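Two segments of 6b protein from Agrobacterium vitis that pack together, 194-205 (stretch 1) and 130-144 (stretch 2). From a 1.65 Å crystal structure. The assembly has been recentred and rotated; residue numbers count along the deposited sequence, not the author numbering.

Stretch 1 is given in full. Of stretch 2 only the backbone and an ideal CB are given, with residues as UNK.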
# COMPACT_ATOMS: atom_id res chain seq x y z
N HIS A 194 -0.80 11.21 -4.94
CA HIS A 194 0.21 10.70 -5.85
C HIS A 194 1.23 9.87 -5.06
O HIS A 194 1.85 10.38 -4.12
CB HIS A 194 0.88 11.88 -6.55
CG HIS A 194 2.10 11.52 -7.33
ND1 HIS A 194 2.18 10.40 -8.14
CD2 HIS A 194 3.28 12.17 -7.48
CE1 HIS A 194 3.37 10.37 -8.72
NE2 HIS A 194 4.06 11.42 -8.33
N TYR A 195 1.39 8.60 -5.43
CA TYR A 195 2.24 7.69 -4.66
C TYR A 195 2.67 6.50 -5.53
O TYR A 195 1.85 5.95 -6.25
CB TYR A 195 1.46 7.18 -3.44
CG TYR A 195 2.32 6.52 -2.38
CD1 TYR A 195 2.77 7.26 -1.28
CD2 TYR A 195 2.68 5.17 -2.48
CE1 TYR A 195 3.57 6.66 -0.30
CE2 TYR A 195 3.49 4.57 -1.52
CZ TYR A 195 3.92 5.32 -0.42
OH TYR A 195 4.70 4.73 0.54
N PRO A 196 3.97 6.12 -5.47
CA PRO A 196 4.41 5.03 -6.35
C PRO A 196 3.83 3.69 -5.94
O PRO A 196 3.83 3.35 -4.76
CB PRO A 196 5.94 5.01 -6.16
CG PRO A 196 6.27 6.35 -5.52
CD PRO A 196 5.08 6.63 -4.65
N ILE A 197 3.34 2.96 -6.93
CA ILE A 197 2.80 1.62 -6.71
C ILE A 197 3.76 0.63 -7.34
O ILE A 197 4.12 0.77 -8.51
CB ILE A 197 1.38 1.48 -7.34
CG1 ILE A 197 0.43 2.59 -6.82
CG2 ILE A 197 0.80 0.08 -7.07
CD1 ILE A 197 0.27 2.65 -5.29
N VAL A 198 4.21 -0.37 -6.57
CA VAL A 198 5.11 -1.38 -7.10
C VAL A 198 4.35 -2.34 -8.01
O VAL A 198 4.75 -2.59 -9.16
CB VAL A 198 5.83 -2.15 -5.98
CG1 VAL A 198 6.73 -3.25 -6.58
CG2 VAL A 198 6.63 -1.18 -5.11
N ALA A 199 3.24 -2.86 -7.50
CA ALA A 199 2.44 -3.84 -8.23
C ALA A 199 0.99 -3.78 -7.79
O ALA A 199 0.67 -3.23 -6.73
CB ALA A 199 3.00 -5.25 -8.00
N LEU A 200 0.10 -4.34 -8.61
CA LEU A 200 -1.29 -4.55 -8.20
C LEU A 200 -1.67 -6.00 -8.52
O LEU A 200 -1.06 -6.63 -9.38
CB LEU A 200 -2.26 -3.56 -8.86
CG LEU A 200 -2.53 -3.68 -10.37
CD1 LEU A 200 -3.95 -3.19 -10.70
CD2 LEU A 200 -1.50 -2.88 -11.20
N GLY A 201 -2.67 -6.52 -7.82
CA GLY A 201 -3.06 -7.90 -8.07
C GLY A 201 -4.39 -8.22 -7.43
O GLY A 201 -5.06 -7.34 -6.88
N SER A 202 -4.76 -9.49 -7.55
CA SER A 202 -5.99 -10.02 -6.98
C SER A 202 -5.73 -10.82 -5.70
O SER A 202 -4.65 -11.40 -5.54
CB SER A 202 -6.66 -10.93 -8.01
OG SER A 202 -7.79 -11.58 -7.46
N CYS A 203 -6.73 -10.85 -4.81
CA CYS A 203 -6.70 -11.67 -3.60
C CYS A 203 -7.44 -13.00 -3.79
O CYS A 203 -7.48 -13.82 -2.88
CB CYS A 203 -7.30 -10.91 -2.41
SG CYS A 203 -6.37 -9.43 -2.03
N HIS A 204 -8.01 -13.18 -4.98
CA HIS A 204 -8.80 -14.39 -5.29
C HIS A 204 -7.86 -15.42 -5.88
O HIS A 204 -7.85 -15.68 -7.09
CB HIS A 204 -9.94 -14.03 -6.23
CG HIS A 204 -10.83 -12.97 -5.68
ND1 HIS A 204 -11.55 -13.14 -4.52
CD2 HIS A 204 -11.07 -11.70 -6.10
CE1 HIS A 204 -12.21 -12.02 -4.25
NE2 HIS A 204 -11.95 -11.14 -5.20
N LEU A 205 -7.07 -16.02 -4.98
CA LEU A 205 -5.91 -16.80 -5.38
C LEU A 205 -6.14 -18.29 -5.21
O LEU A 205 -6.92 -18.72 -4.37
CB LEU A 205 -4.67 -16.37 -4.58
CG LEU A 205 -4.31 -14.88 -4.72
CD1 LEU A 205 -3.26 -14.47 -3.69
CD2 LEU A 205 -3.83 -14.58 -6.15
N UNK A 130 -14.56 -4.92 -0.96
CA UNK A 130 -13.67 -3.76 -0.82
C UNK A 130 -12.19 -4.12 -0.65
O UNK A 130 -11.32 -3.24 -0.66
CB UNK A 130 -14.12 -2.92 0.38
N UNK A 131 -11.90 -5.41 -0.47
CA UNK A 131 -10.51 -5.87 -0.33
C UNK A 131 -10.17 -7.10 -1.19
O UNK A 131 -9.24 -7.84 -0.86
CB UNK A 131 -10.23 -6.19 1.14
N UNK A 132 -10.91 -7.29 -2.28
CA UNK A 132 -10.68 -8.43 -3.18
C UNK A 132 -9.41 -8.30 -4.01
O UNK A 132 -8.99 -9.28 -4.62
CB UNK A 132 -11.88 -8.60 -4.12
N UNK A 133 -8.84 -7.09 -4.06
CA UNK A 133 -7.62 -6.79 -4.82
C UNK A 133 -6.62 -6.07 -3.93
O UNK A 133 -6.92 -5.78 -2.77
CB UNK A 133 -7.94 -5.94 -6.05
N UNK A 134 -5.42 -5.82 -4.43
CA UNK A 134 -4.42 -5.15 -3.60
C UNK A 134 -3.49 -4.27 -4.41
O UNK A 134 -3.28 -4.50 -5.61
CB UNK A 134 -3.60 -6.18 -2.83
N UNK A 135 -2.93 -3.29 -3.72
CA UNK A 135 -1.80 -2.50 -4.18
C UNK A 135 -0.61 -2.90 -3.31
O UNK A 135 -0.70 -2.88 -2.09
CB UNK A 135 -2.08 -1.00 -4.10
N UNK A 136 0.49 -3.29 -3.94
CA UNK A 136 1.73 -3.58 -3.22
C UNK A 136 2.62 -2.35 -3.26
O UNK A 136 2.89 -1.79 -4.34
CB UNK A 136 2.45 -4.79 -3.82
N UNK A 137 3.08 -1.91 -2.08
CA UNK A 137 3.85 -0.69 -1.97
C UNK A 137 5.09 -0.86 -1.12
O UNK A 137 5.19 -1.80 -0.33
CB UNK A 137 2.98 0.43 -1.39
N UNK A 138 6.04 0.05 -1.32
CA UNK A 138 7.09 0.30 -0.35
C UNK A 138 6.68 1.57 0.39
O UNK A 138 6.28 2.57 -0.22
CB UNK A 138 8.46 0.43 -1.01
N UNK A 139 6.71 1.51 1.72
CA UNK A 139 6.20 2.60 2.54
C UNK A 139 7.20 3.74 2.70
O UNK A 139 8.42 3.52 2.77
CB UNK A 139 5.81 2.07 3.92
N UNK A 140 6.67 4.96 2.75
CA UNK A 140 7.45 6.15 3.02
C UNK A 140 7.72 6.30 4.52
O UNK A 140 7.21 5.51 5.33
CB UNK A 140 6.73 7.39 2.48
N UNK A 141 8.47 7.32 4.90
CA UNK A 141 8.79 7.53 6.31
C UNK A 141 7.56 7.99 7.09
O UNK A 141 7.58 8.01 8.33
CB UNK A 141 9.92 8.55 6.45
N UNK A 142 6.49 8.35 6.38
CA UNK A 142 5.26 8.81 7.04
C UNK A 142 4.37 7.67 7.52
O UNK A 142 3.37 7.91 8.21
CB UNK A 142 4.46 9.70 6.08
N UNK A 143 4.71 6.44 7.16
CA UNK A 143 3.99 5.29 7.70
C UNK A 143 4.60 4.93 9.06
O UNK A 143 5.82 4.74 9.17
CB UNK A 143 4.05 4.10 6.74
N UNK A 144 3.75 4.83 10.08
CA UNK A 144 4.19 4.41 11.40
C UNK A 144 3.57 3.05 11.69
O UNK A 144 2.45 2.77 11.24
CB UNK A 144 3.81 5.44 12.47

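Positions 130 and 131 have no atom of stretch 1 within 5.5 Å of the ideal CB. Many residues would suit. They are T130 and N131.

At position 132 the ideal CB lies 2.8 Å from H204 NE2, a clash. Glycine fits best. The residue is G132. Its O accepts a hydrogen bond from C203 N (2.8 Å).

From 133 the backbone runs antiparallel to 199-202. At position 133 the ideal CB is 3.3 Å from G201 O and lies on the same face of the sheet as the side chains of L200 and S202. S202 and H204 are near, so a broad, flat or long side chain would suit. In F133, one ring face lies under S202 OG, and the edge of H204 points toward the ring.

Position 134 lies on the other face, beside G201. The missing side chain there leaves room, and C203 SG is 4.3 Å from the ideal CB. Large apolar or aromatic residues would suit. The residue is F134, chi1 p. Its ring covers G201, whose CA sits 3.8 Å from the ring centroid. F134 N to G201 O (2.9 Å) and G201 N to F134 O (3.1 Å) are hydrogen bonds.

The ideal CB of position 135 is 4.3 Å from I197 CG2 and 5.4 Å from L200 CB. Leucine, isoleucine, valine or methionine would suit. L135 CD2 is 4.1 Å from both I197 CG2 and L200 CB.

Position 136 pairs with A199, a small residue, on the F134 face. Several apolar residues are plausible. The residue is A136, whose CB is 4.2 Å from A199 CB. A136 N to A199 O (2.8 Å) is a hydrogen bond, and A136 O accepts from V198 N (3.0 Å).

At position 137 the ideal CB meets Y195 CE2 (4.2 Å). A branched apolar residue would suit. I137 puts CG2 3.8 Å from I197 CD1.

Position 138 has V198 CG2 4.8 Å from its ideal CB, so apolar residues suit. The residue is L138. Y195 OH donates to L138 O (2.8 Å), and a water joins L138 N to P196 O.

Position 139 points away; the residue is M139. Position 140 points toward Y195 OH, and a small residue would suit. S140 N gives Y195 OH a weak hydrogen bond (3.0 Å).

Positions 141, 142 and 144 are out of reach: Q141, L142, I144. Position 143 points toward stretch 1 from a distance, so a long side chain is needed. F143 CE1 reaches Y195 CZ at 3.9 Å.

Stretch 2 130-144: TNGFFLAILMSQLFI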
# COMPACT_ATOMS: atom_id res chain seq x y z
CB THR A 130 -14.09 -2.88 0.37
OG1 THR A 130 -13.94 -3.63 1.58
CG2 THR A 130 -15.54 -2.42 0.22
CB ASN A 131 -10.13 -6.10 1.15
CG ASN A 131 -11.01 -7.14 1.84
OD1 ASN A 131 -12.07 -6.80 2.34
ND2 ASN A 131 -10.55 -8.39 1.89
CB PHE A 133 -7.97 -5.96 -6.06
CG PHE A 133 -8.70 -6.76 -7.10
CD1 PHE A 133 -10.02 -7.14 -6.90
CD2 PHE A 133 -8.03 -7.21 -8.25
CE1 PHE A 133 -10.70 -7.94 -7.83
CE2 PHE A 133 -8.70 -8.02 -9.19
CZ PHE A 133 -10.04 -8.37 -8.98
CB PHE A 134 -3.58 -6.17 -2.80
CG PHE A 134 -2.68 -7.03 -3.68
CD1 PHE A 134 -1.39 -6.60 -4.02
CD2 PHE A 134 -3.13 -8.26 -4.16
CE1 PHE A 134 -0.55 -7.39 -4.84
CE2 PHE A 134 -2.29 -9.07 -4.97
CZ PHE A 134 -1.01 -8.63 -5.32
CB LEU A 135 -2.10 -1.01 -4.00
CG LEU A 135 -3.37 -0.50 -4.71
CD1 LEU A 135 -3.68 0.93 -4.28
CD2 LEU A 135 -3.19 -0.60 -6.21
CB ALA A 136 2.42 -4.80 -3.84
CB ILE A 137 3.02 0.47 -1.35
CG1 ILE A 137 2.56 0.11 0.09
CG2 ILE A 137 1.85 0.89 -2.28
CD1 ILE A 137 2.07 1.34 0.88
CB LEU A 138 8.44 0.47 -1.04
CG LEU A 138 8.94 -0.87 -1.59
CD1 LEU A 138 9.99 -0.65 -2.66
CD2 LEU A 138 9.49 -1.77 -0.47
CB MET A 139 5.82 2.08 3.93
CG MET A 139 4.59 1.18 3.89
SD MET A 139 4.21 0.48 5.50
CE MET A 139 5.74 -0.39 5.83
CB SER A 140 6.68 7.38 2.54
OG SER A 140 5.60 7.63 3.42
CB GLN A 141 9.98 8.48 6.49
CG GLN A 141 9.62 9.97 6.57
CD GLN A 141 9.38 10.64 5.21
OE1 GLN A 141 8.98 10.01 4.23
NE2 GLN A 141 9.60 11.95 5.17
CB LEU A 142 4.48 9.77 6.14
CG LEU A 142 5.23 11.02 5.68
CD1 LEU A 142 4.33 11.84 4.80
CD2 LEU A 142 5.73 11.85 6.86
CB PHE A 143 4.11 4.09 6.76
CG PHE A 143 3.19 4.15 5.56
CD1 PHE A 143 3.56 4.87 4.42
CD2 PHE A 143 1.97 3.47 5.56
CE1 PHE A 143 2.72 4.91 3.29
CE2 PHE A 143 1.13 3.51 4.45
CZ PHE A 143 1.51 4.23 3.30
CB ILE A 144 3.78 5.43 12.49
CG1 ILE A 144 2.27 5.68 12.48
CG2 ILE A 144 4.57 6.74 12.31
CD1 ILE A 144 1.74 6.35 13.75
O HOH W 1 5.72 2.20 -3.15
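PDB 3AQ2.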